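Local atomic coordinates of putative capsular polysaccharide biosynthesis protein (Streptococcus pneumoniae serotype 4, PDB entry 6EWJ), a protein that binds pyridoxal phosphate and probably acts as a sugar aminotransferase in the biosynthesis of teichoic acid. Residues Leu75-Gly80 and Lys128-Ile133; Leu120-Ile125 and Phe148-Lys153; Lys166-Ile171 and Lys218-Ile223. All coordinates share one frame; numbering follows the deposited sequence.

In the fold
All three interactions lie on the same side of the chain's centre, around strands of the large mixed sheet. Strand 129-132 of interaction 1 lies in the chain between the two helices of interaction 2, and its I132 packs on L121 and V151 there. Both are buried contacts with exposed margins, whereas interaction 3, between the end of helix 163-168 and the loop after strand 213-217, is partly buried. I171 ties it to the others, touching I132, I125 and V151. The chemistry follows the location. Interaction 1 is mainly apolar, interaction 2 joins an apolar contact between two helices to a weak salt bridge, and interaction 3 sets an aromatic ring and an alanine methyl against the side chains of a turn.

Interaction 1 of 3, residues Leu75-Gly80 and Lys128-Ile133; sequences LEVGPG and KTKVII
The loop 75-80 and the chain from K128 to V131 run roughly antiparallel, their end-to-end directions 147° apart, and the CA atoms of V77 and K130 come no nearer than 6.9 Å, so side chains fill the gap. The setting is the mixed sheet of a fold-type I pyridoxal phosphate enzyme: the loop leads from helix 64-74 into strand 82-86, and strand 129-132 lies beside that strand in parallel. The helix ends in a Schellman motif, in which E76 takes a positive phi and turns the chain toward the sheet. L75 and V77, before and after it, both aim their CB atoms at the strand.

V131 is the common target. Its CG2, anti to the carbonyl carbon, receives L75 CD1 obliquely at 3.8 Å. V77 CG2 reaches the same methyl at 3.8 Å, so two branched side chains from the loop converge on one. Branched aliphatic ends suit this buried spot, because methyl meets methyl there. V77 also packs on V83 of strand 82-86, and V131 on V174 of strand 172-177.

K130 has a psi of -32°, far from an extended strand value, which lets its CB face the loop as V131 does. V77 CG2 lies 3.9 Å from K130 CB. Beyond this, the lysine bends at chi2 and carries its amine away to F158, in a cation-pi contact, and to Q165 through a weak hydrogen bond. Its aliphatic root therefore serves the core while its charge is accommodated separately.

At the exposed margin G80 adopts a positive phi that would jam a CB against the preceding carbonyl. The extended chain of K128 runs past the carbonyl of G80, with CD 3.2 Å from G80 O.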
loop_
_atom_site.group_PDB
_atom_site.type_symbol
_atom_site.label_atom_id
_atom_site.label_comp_id
_atom_site.label_asym_id
_atom_site.label_seq_id
_atom_site.Cartn_x
_atom_site.Cartn_y
_atom_site.Cartn_z
ATOM N N LEU A 75 -14.357 10.839 -3.401
ATOM C CA LEU A 75 -14.989 12.167 -3.429
ATOM C C LEU A 75 -14.437 13.156 -4.487
ATOM O O LEU A 75 -15.022 14.227 -4.688
ATOM C CB LEU A 75 -14.904 12.791 -2.035
ATOM C CG LEU A 75 -15.687 12.064 -0.947
ATOM C CD1 LEU A 75 -15.386 12.686 0.390
ATOM C CD2 LEU A 75 -17.192 12.062 -1.237
ATOM N N GLU A 76 -13.345 12.784 -5.157
ATOM C CA GLU A 76 -12.586 13.632 -6.105
ATOM C C GLU A 76 -12.177 15.004 -5.522
ATOM O O GLU A 76 -12.182 16.009 -6.203
ATOM C CB GLU A 76 -13.320 13.752 -7.433
ATOM C CG GLU A 76 -13.494 12.403 -8.125
ATOM C CD GLU A 76 -14.333 12.506 -9.368
ATOM O OE1 GLU A 76 -15.498 12.766 -9.212
ATOM O OE2 GLU A 76 -13.880 12.336 -10.516
ATOM N N VAL A 77 -11.825 15.012 -4.253
ATOM C CA VAL A 77 -11.249 16.190 -3.598
ATOM C C VAL A 77 -9.845 16.347 -4.199
ATOM O O VAL A 77 -9.072 15.377 -4.237
ATOM C CB VAL A 77 -11.194 16.004 -2.054
ATOM C CG1 VAL A 77 -10.421 17.111 -1.344
ATOM C CG2 VAL A 77 -12.598 15.940 -1.492
ATOM N N GLY A 78 -9.525 17.538 -4.692
ATOM C CA GLY A 78 -8.221 17.782 -5.285
ATOM C C GLY A 78 -7.774 19.239 -5.248
ATOM O O GLY A 78 -8.175 19.987 -4.337
ATOM N N PRO A 79 -6.918 19.636 -6.210
ATOM C CA PRO A 79 -6.419 21.023 -6.298
ATOM C C PRO A 79 -7.537 22.049 -6.269
ATOM O O PRO A 79 -8.544 21.879 -6.949
ATOM C CB PRO A 79 -5.692 21.041 -7.639
ATOM C CG PRO A 79 -5.195 19.638 -7.800
ATOM C CD PRO A 79 -6.308 18.783 -7.253
ATOM N N GLY A 80 -7.370 23.071 -5.439
ATOM C CA GLY A 80 -8.374 24.113 -5.297
ATOM C C GLY A 80 -9.417 23.845 -4.223
ATOM O O GLY A 80 -10.084 24.786 -3.806
ATOM N N LYS A 128 -14.639 26.806 -0.968
ATOM C CA LYS A 128 -13.785 25.679 -1.362
ATOM C C LYS A 128 -13.855 24.412 -0.442
ATOM O O LYS A 128 -13.311 23.366 -0.803
ATOM C CB LYS A 128 -12.323 26.155 -1.443
ATOM C CG LYS A 128 -12.064 27.422 -2.274
ATOM C CD LYS A 128 -10.572 27.675 -2.411
ATOM C CE LYS A 128 -10.235 28.447 -3.673
ATOM N NZ LYS A 128 -8.846 28.992 -3.618
ATOM N N THR A 129 -14.456 24.526 0.748
ATOM C CA THR A 129 -14.440 23.439 1.710
ATOM C C THR A 129 -15.275 22.291 1.166
ATOM O O THR A 129 -16.454 22.482 0.825
ATOM C CB THR A 129 -14.984 23.837 3.100
ATOM O OG1 THR A 129 -14.426 25.082 3.513
ATOM C CG2 THR A 129 -14.608 22.764 4.142
ATOM N N LYS A 130 -14.638 21.118 1.044
ATOM C CA LYS A 130 -15.306 19.878 0.637
ATOM C C LYS A 130 -15.488 18.844 1.734
ATOM O O LYS A 130 -16.460 18.057 1.698
ATOM C CB LYS A 130 -14.550 19.192 -0.509
ATOM C CG LYS A 130 -14.399 19.996 -1.785
ATOM C CD LYS A 130 -15.707 20.565 -2.307
ATOM C CE LYS A 130 -15.509 21.177 -3.683
ATOM N NZ LYS A 130 -16.787 21.658 -4.206
ATOM N N VAL A 131 -14.565 18.795 2.687
ATOM C CA VAL A 131 -14.508 17.706 3.657
ATOM C C VAL A 131 -14.060 18.238 5.002
ATOM O O VAL A 131 -13.222 19.155 5.077
ATOM C CB VAL A 131 -13.538 16.590 3.218
ATOM C CG1 VAL A 131 -13.281 15.588 4.330
ATOM C CG2 VAL A 131 -14.072 15.852 2.006
ATOM N N ILE A 132 -14.627 17.675 6.057
ATOM C CA ILE A 132 -14.159 17.877 7.405
ATOM C C ILE A 132 -13.716 16.504 7.902
ATOM O O ILE A 132 -14.464 15.512 7.765
ATOM C CB ILE A 132 -15.252 18.443 8.331
ATOM C CG1 ILE A 132 -15.687 19.811 7.843
ATOM C CG2 ILE A 132 -14.722 18.561 9.767
ATOM C CD1 ILE A 132 -16.985 20.324 8.420
ATOM N N ILE A 133 -12.517 16.455 8.492
ATOM C CA ILE A 133 -11.978 15.237 9.121
ATOM C C ILE A 133 -11.815 15.389 10.663
ATOM O O ILE A 133 -10.724 15.722 11.138
ATOM C CB ILE A 133 -10.609 14.789 8.475
ATOM C CG1 ILE A 133 -10.698 14.771 6.939
ATOM C CG2 ILE A 133 -10.193 13.395 9.003
ATOM C CD1 ILE A 133 -9.401 14.356 6.218
#

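Interaction 2 of 3, residues Leu120-Ile125 and Phe148-Lys153; sequences LLEQAI and FQVVEK
E122 has CG anti to its carbonyl carbon (chi1 -79°) and an extended chain beyond, while K153 has CG anti to its backbone N (chi1 175°) and is likewise extended; the two side chains cross at about a right angle. Their charged ends form a long salt bridge, with K153 NZ giving a weak hydrogen bond to E122 OE1 at 3.5 Å. Beneath it, V150 presents both methyls to the opposite helix: E122 CG sits 3.7 Å from V150 CG1 and equally far from V150 CG2, so the glutamate's methylene part packs while its carboxylate reaches on to K153.

These helices, 118-124 and 144-153, lie on one face of the sheet as successive beta-alpha-beta crossover helices, before and after strand 129-132. The axes of the segments 120-124 and 148-153 approach to 10.3 Å and cross at -30°. On the sheet side L121 of the first helix and I125 just after its end also rest on I84, while V151 of the second touches I173.

Branched aliphatics suit this inner edge. I125 CD1 presses against V150 CG1 at 3.5 Å, tighter than usual, and L121 CG stands further off, 4.4 Å from V150 CG1. The second carboxylate oxygen, E122 OE2, is taken by R146 in another salt bridge.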
loop_
_atom_site.group_PDB
_atom_site.type_symbol
_atom_site.label_atom_id
_atom_site.label_comp_id
_atom_site.label_asym_id
_atom_site.label_seq_id
_atom_site.Cartn_x
_atom_site.Cartn_y
_atom_site.Cartn_z
ATOM N N LEU A 120 -14.949 28.071 15.740
ATOM C CA LEU A 120 -13.812 28.324 14.855
ATOM C C LEU A 120 -13.894 27.451 13.591
ATOM O O LEU A 120 -13.496 27.885 12.526
ATOM C CB LEU A 120 -12.495 28.107 15.586
ATOM C CG LEU A 120 -12.109 29.099 16.703
ATOM C CD1 LEU A 120 -10.798 28.662 17.327
ATOM C CD2 LEU A 120 -11.995 30.537 16.206
ATOM N N LEU A 121 -14.444 26.238 13.720
ATOM C CA LEU A 121 -14.728 25.383 12.538
ATOM C C LEU A 121 -15.680 26.047 11.552
ATOM O O LEU A 121 -15.386 26.138 10.354
ATOM C CB LEU A 121 -15.321 24.061 12.978
ATOM C CG LEU A 121 -15.813 23.083 11.890
ATOM C CD1 LEU A 121 -14.688 22.784 10.961
ATOM C CD2 LEU A 121 -16.331 21.804 12.452
ATOM N N GLU A 122 -16.805 26.566 12.075
ATOM C CA GLU A 122 -17.727 27.378 11.259
ATOM C C GLU A 122 -17.003 28.510 10.517
ATOM O O GLU A 122 -17.199 28.700 9.307
ATOM C CB GLU A 122 -18.861 27.999 12.114
ATOM C CG GLU A 122 -19.963 27.032 12.449
ATOM C CD GLU A 122 -21.044 27.641 13.311
ATOM O OE1 GLU A 122 -21.121 28.875 13.427
ATOM O OE2 GLU A 122 -21.852 26.885 13.871
ATOM N N GLN A 123 -16.175 29.254 11.249
ATOM C CA GLN A 123 -15.414 30.371 10.661
ATOM C C GLN A 123 -14.445 29.950 9.553
ATOM O O GLN A 123 -14.265 30.680 8.607
ATOM C CB GLN A 123 -14.598 31.089 11.717
ATOM C CG GLN A 123 -15.403 31.837 12.750
ATOM C CD GLN A 123 -14.515 32.450 13.818
ATOM O OE1 GLN A 123 -13.335 32.767 13.567
ATOM N NE2 GLN A 123 -15.073 32.643 15.018
ATOM N N ALA A 124 -13.839 28.776 9.699
ATOM C CA ALA A 124 -12.875 28.262 8.723
ATOM C C ALA A 124 -13.508 27.760 7.420
ATOM O O ALA A 124 -12.794 27.588 6.416
ATOM C CB ALA A 124 -12.048 27.148 9.340
ATOM N N ILE A 125 -14.818 27.564 7.410
ATOM C CA ILE A 125 -15.531 27.106 6.202
ATOM C C ILE A 125 -15.590 28.188 5.113
ATOM O O ILE A 125 -15.919 29.334 5.373
ATOM C CB ILE A 125 -16.952 26.549 6.554
ATOM C CG1 ILE A 125 -16.802 25.189 7.219
ATOM C CG2 ILE A 125 -17.852 26.431 5.331
ATOM C CD1 ILE A 125 -18.051 24.649 7.884
ATOM N N PHE A 148 -22.728 18.001 12.265
ATOM C CA PHE A 148 -23.770 17.980 11.208
ATOM C C PHE A 148 -24.589 19.288 11.141
ATOM O O PHE A 148 -25.002 19.702 10.061
ATOM C CB PHE A 148 -24.687 16.742 11.325
ATOM C CG PHE A 148 -24.081 15.492 10.723
ATOM C CD1 PHE A 148 -23.972 15.360 9.340
ATOM C CD2 PHE A 148 -23.598 14.460 11.525
ATOM C CE1 PHE A 148 -23.381 14.231 8.770
ATOM C CE2 PHE A 148 -23.055 13.310 10.958
ATOM C CZ PHE A 148 -22.916 13.209 9.574
ATOM N N GLN A 149 -24.782 19.930 12.288
ATOM C CA GLN A 149 -25.437 21.273 12.356
ATOM C C GLN A 149 -24.601 22.330 11.628
ATOM O O GLN A 149 -25.135 23.117 10.861
ATOM C CB GLN A 149 -25.646 21.692 13.819
ATOM C CG GLN A 149 -26.711 20.882 14.549
ATOM C CD GLN A 149 -26.758 21.123 16.074
ATOM O OE1 GLN A 149 -25.928 21.824 16.641
ATOM N NE2 GLN A 149 -27.731 20.507 16.740
ATOM N N VAL A 150 -23.273 22.281 11.815
ATOM C CA VAL A 150 -22.344 23.208 11.122
ATOM C C VAL A 150 -22.416 23.083 9.601
ATOM O O VAL A 150 -22.606 24.087 8.911
ATOM C CB VAL A 150 -20.884 23.023 11.565
ATOM C CG1 VAL A 150 -19.940 23.788 10.652
ATOM C CG2 VAL A 150 -20.697 23.451 13.014
ATOM N N VAL A 151 -22.291 21.861 9.079
ATOM C CA VAL A 151 -22.289 21.670 7.611
ATOM C C VAL A 151 -23.627 22.067 6.978
ATOM O O VAL A 151 -23.664 22.647 5.890
ATOM C CB VAL A 151 -21.878 20.252 7.165
ATOM C CG1 VAL A 151 -20.484 19.911 7.691
ATOM C CG2 VAL A 151 -22.891 19.205 7.590
ATOM N N GLU A 152 -24.714 21.755 7.681
ATOM C CA GLU A 152 -26.052 22.175 7.271
ATOM C C GLU A 152 -26.198 23.673 7.270
ATOM O O GLU A 152 -26.765 24.219 6.330
ATOM C CB GLU A 152 -27.079 21.587 8.212
ATOM C CG GLU A 152 -28.533 21.943 7.911
ATOM C CD GLU A 152 -29.017 21.533 6.533
ATOM O OE1 GLU A 152 -28.546 20.548 5.903
ATOM O OE2 GLU A 152 -29.894 22.264 6.071
ATOM N N LYS A 153 -25.719 24.316 8.333
ATOM C CA LYS A 153 -25.800 25.770 8.470
ATOM C C LYS A 153 -25.080 26.485 7.331
ATOM O O LYS A 153 -25.555 27.497 6.843
ATOM C CB LYS A 153 -25.237 26.228 9.824
ATOM C CG LYS A 153 -25.179 27.738 9.997
ATOM C CD LYS A 153 -24.642 28.187 11.370
ATOM C CE LYS A 153 -25.121 29.588 11.719
ATOM N NZ LYS A 153 -24.292 30.160 12.815
#

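Interaction 3 of 3, residues Lys166-Ile171 and Lys218-Ile223; sequences KAFNRI and KANPVI
This is a partly buried contact between the end of a short helix and a loop turn: helix 163-168 closes at F168 and runs into the chain leading to strand 172-177, and facing it is the loop that joins strand 213-217 to helix 225-236. A167 and V222 come closest in backbone, their CA atoms 6.0 Å apart. The small side chain of A167 allows this approach, and its CB meets V222 CG2 at 3.6 Å. That methyl occupies the crowded position between the backbone N and the carbonyl carbon of V222.

F168 supplies the broader surface. With CG anti to its carbonyl carbon (chi1 -79°), the ring extends toward the loop, where I223 CD1 approaches CZ of F168 at 3.8 Å. N220 ND2 lies 3.8 Å from F168 CE2, its amide plane 72° from the ring plane. F168 CD2 lies over one face of the R170 guanidinium, 3.9 Å above its plane and offset toward the rim. That group is held by the bond from R170 NH1 to I171 O, in the guanidinium plane, and by a salt bridge to D195. R170 NH2 and K218 NZ are like charges 5.6 Å apart, a repulsion the D195 salt bridge would probably ease; K218 NZ donates to I193 O.

N169, with a positive phi, follows the helix, its side-chain ND2 bonding weakly back to K166 O. On the loop side N220 OD1 accepts from V222 N over 3.0 Å in a nearly straight bond, the donor standing above the amide's carbonyl plane. I223 N returns to N220 O, and P221, with its phi fixed by the ring, suits the second position. Together these bonds make an Asx turn and a type I beta turn that both start at N220, in the loop leading to helix 225-236.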
loop_
_atom_site.group_PDB
_atom_site.type_symbol
_atom_site.label_atom_id
_atom_site.label_comp_id
_atom_site.label_asym_id
_atom_site.label_seq_id
_atom_site.Cartn_x
_atom_site.Cartn_y
_atom_site.Cartn_z
ATOM N N LYS A 166 -21.927 16.217 -5.588
ATOM C CA LYS A 166 -23.300 16.590 -5.964
ATOM C C LYS A 166 -24.335 15.801 -5.203
ATOM O O LYS A 166 -25.368 16.348 -4.868
ATOM C CB LYS A 166 -23.565 16.551 -7.470
ATOM C CG LYS A 166 -24.635 17.520 -7.932
ATOM C CD LYS A 166 -24.700 17.779 -9.449
ATOM C CE LYS A 166 -23.380 17.782 -10.243
ATOM N NZ LYS A 166 -23.018 16.440 -10.781
ATOM N N ALA A 167 -24.057 14.522 -4.945
ATOM C CA ALA A 167 -25.014 13.625 -4.263
ATOM C C ALA A 167 -25.345 14.153 -2.848
ATOM O O ALA A 167 -26.499 14.265 -2.435
ATOM C CB ALA A 167 -24.438 12.201 -4.221
ATOM N N PHE A 168 -24.291 14.385 -2.087
ATOM C CA PHE A 168 -24.390 15.015 -0.770
ATOM C C PHE A 168 -24.954 16.429 -0.799
ATOM O O PHE A 168 -25.866 16.781 -0.051
ATOM C CB PHE A 168 -22.994 14.905 -0.104
ATOM C CG PHE A 168 -22.720 13.557 0.474
ATOM C CD1 PHE A 168 -22.071 12.581 -0.275
ATOM C CD2 PHE A 168 -23.166 13.225 1.746
ATOM C CE1 PHE A 168 -21.835 11.336 0.261
ATOM C CE2 PHE A 168 -22.929 11.980 2.288
ATOM C CZ PHE A 168 -22.255 11.033 1.539
ATOM N N ASN A 169 -24.409 17.216 -1.694
ATOM C CA ASN A 169 -24.641 18.625 -1.798
ATOM C C ASN A 169 -24.327 19.527 -0.584
ATOM O O ASN A 169 -24.899 20.604 -0.413
ATOM C CB ASN A 169 -25.988 18.990 -2.441
ATOM C CG ASN A 169 -25.821 20.102 -3.472
ATOM O OD1 ASN A 169 -26.192 21.259 -3.249
ATOM N ND2 ASN A 169 -25.156 19.765 -4.581
ATOM N N ARG A 170 -23.360 19.070 0.195
ATOM C CA ARG A 170 -22.853 19.770 1.345
ATOM C C ARG A 170 -21.428 19.263 1.624
ATOM O O ARG A 170 -20.941 18.331 0.956
ATOM C CB ARG A 170 -23.772 19.515 2.549
ATOM C CG ARG A 170 -24.058 18.039 2.871
ATOM C CD ARG A 170 -24.494 17.882 4.336
ATOM N NE ARG A 170 -24.873 16.504 4.686
ATOM C CZ ARG A 170 -24.027 15.539 5.045
ATOM N NH1 ARG A 170 -22.715 15.748 5.073
ATOM N NH2 ARG A 170 -24.490 14.336 5.361
ATOM N N ILE A 171 -20.787 19.849 2.625
ATOM C CA ILE A 171 -19.508 19.352 3.138
ATOM C C ILE A 171 -19.699 17.920 3.621
ATOM O O ILE A 171 -20.654 17.627 4.328
ATOM C CB ILE A 171 -18.966 20.244 4.284
ATOM C CG1 ILE A 171 -18.552 21.615 3.741
ATOM C CG2 ILE A 171 -17.737 19.613 4.940
ATOM C CD1 ILE A 171 -18.409 22.705 4.776
ATOM N N LYS A 218 -21.741 5.436 6.198
ATOM C CA LYS A 218 -23.052 5.175 6.758
ATOM C C LYS A 218 -24.103 5.065 5.637
ATOM O O LYS A 218 -23.978 5.674 4.575
ATOM C CB LYS A 218 -23.400 6.196 7.841
ATOM C CG LYS A 218 -23.927 7.530 7.374
ATOM C CD LYS A 218 -24.186 8.388 8.614
ATOM C CE LYS A 218 -24.800 9.723 8.254
ATOM N NZ LYS A 218 -24.832 10.554 9.484
ATOM N N ALA A 219 -25.130 4.257 5.892
ATOM C CA ALA A 219 -26.225 4.093 4.945
ATOM C C ALA A 219 -26.778 5.469 4.592
ATOM O O ALA A 219 -27.036 6.279 5.463
ATOM C CB ALA A 219 -27.326 3.205 5.538
ATOM N N ASN A 220 -26.971 5.699 3.307
ATOM C CA ASN A 220 -27.523 6.939 2.819
ATOM C C ASN A 220 -28.238 6.634 1.506
ATOM O O ASN A 220 -27.648 6.018 0.612
ATOM C CB ASN A 220 -26.407 7.967 2.616
ATOM C CG ASN A 220 -26.937 9.369 2.351
ATOM O OD1 ASN A 220 -27.885 9.554 1.571
ATOM N ND2 ASN A 220 -26.333 10.368 2.998
ATOM N N PRO A 221 -29.498 7.066 1.365
ATOM C CA PRO A 221 -30.209 6.813 0.111
ATOM C C PRO A 221 -29.507 7.288 -1.171
ATOM O O PRO A 221 -29.738 6.681 -2.207
ATOM C CB PRO A 221 -31.544 7.550 0.319
ATOM C CG PRO A 221 -31.778 7.458 1.782
ATOM C CD PRO A 221 -30.401 7.648 2.386
ATOM N N VAL A 222 -28.651 8.320 -1.103
ATOM C CA VAL A 222 -27.976 8.830 -2.296
ATOM C C VAL A 222 -26.763 7.984 -2.676
ATOM O O VAL A 222 -26.177 8.193 -3.724
ATOM C CB VAL A 222 -27.543 10.366 -2.213
ATOM C CG1 VAL A 222 -28.564 11.313 -1.558
ATOM C CG2 VAL A 222 -26.175 10.585 -1.563
ATOM N N ILE A 223 -26.367 7.027 -1.841
ATOM C CA ILE A 223 -25.289 6.116 -2.195
ATOM C C ILE A 223 -25.821 4.704 -2.530
ATOM O O ILE A 223 -26.430 4.043 -1.690
ATOM C CB ILE A 223 -24.284 5.996 -1.066
ATOM C CG1 ILE A 223 -23.609 7.369 -0.857
ATOM C CG2 ILE A 223 -23.237 4.924 -1.339
ATOM C CD1 ILE A 223 -22.740 7.423 0.373
#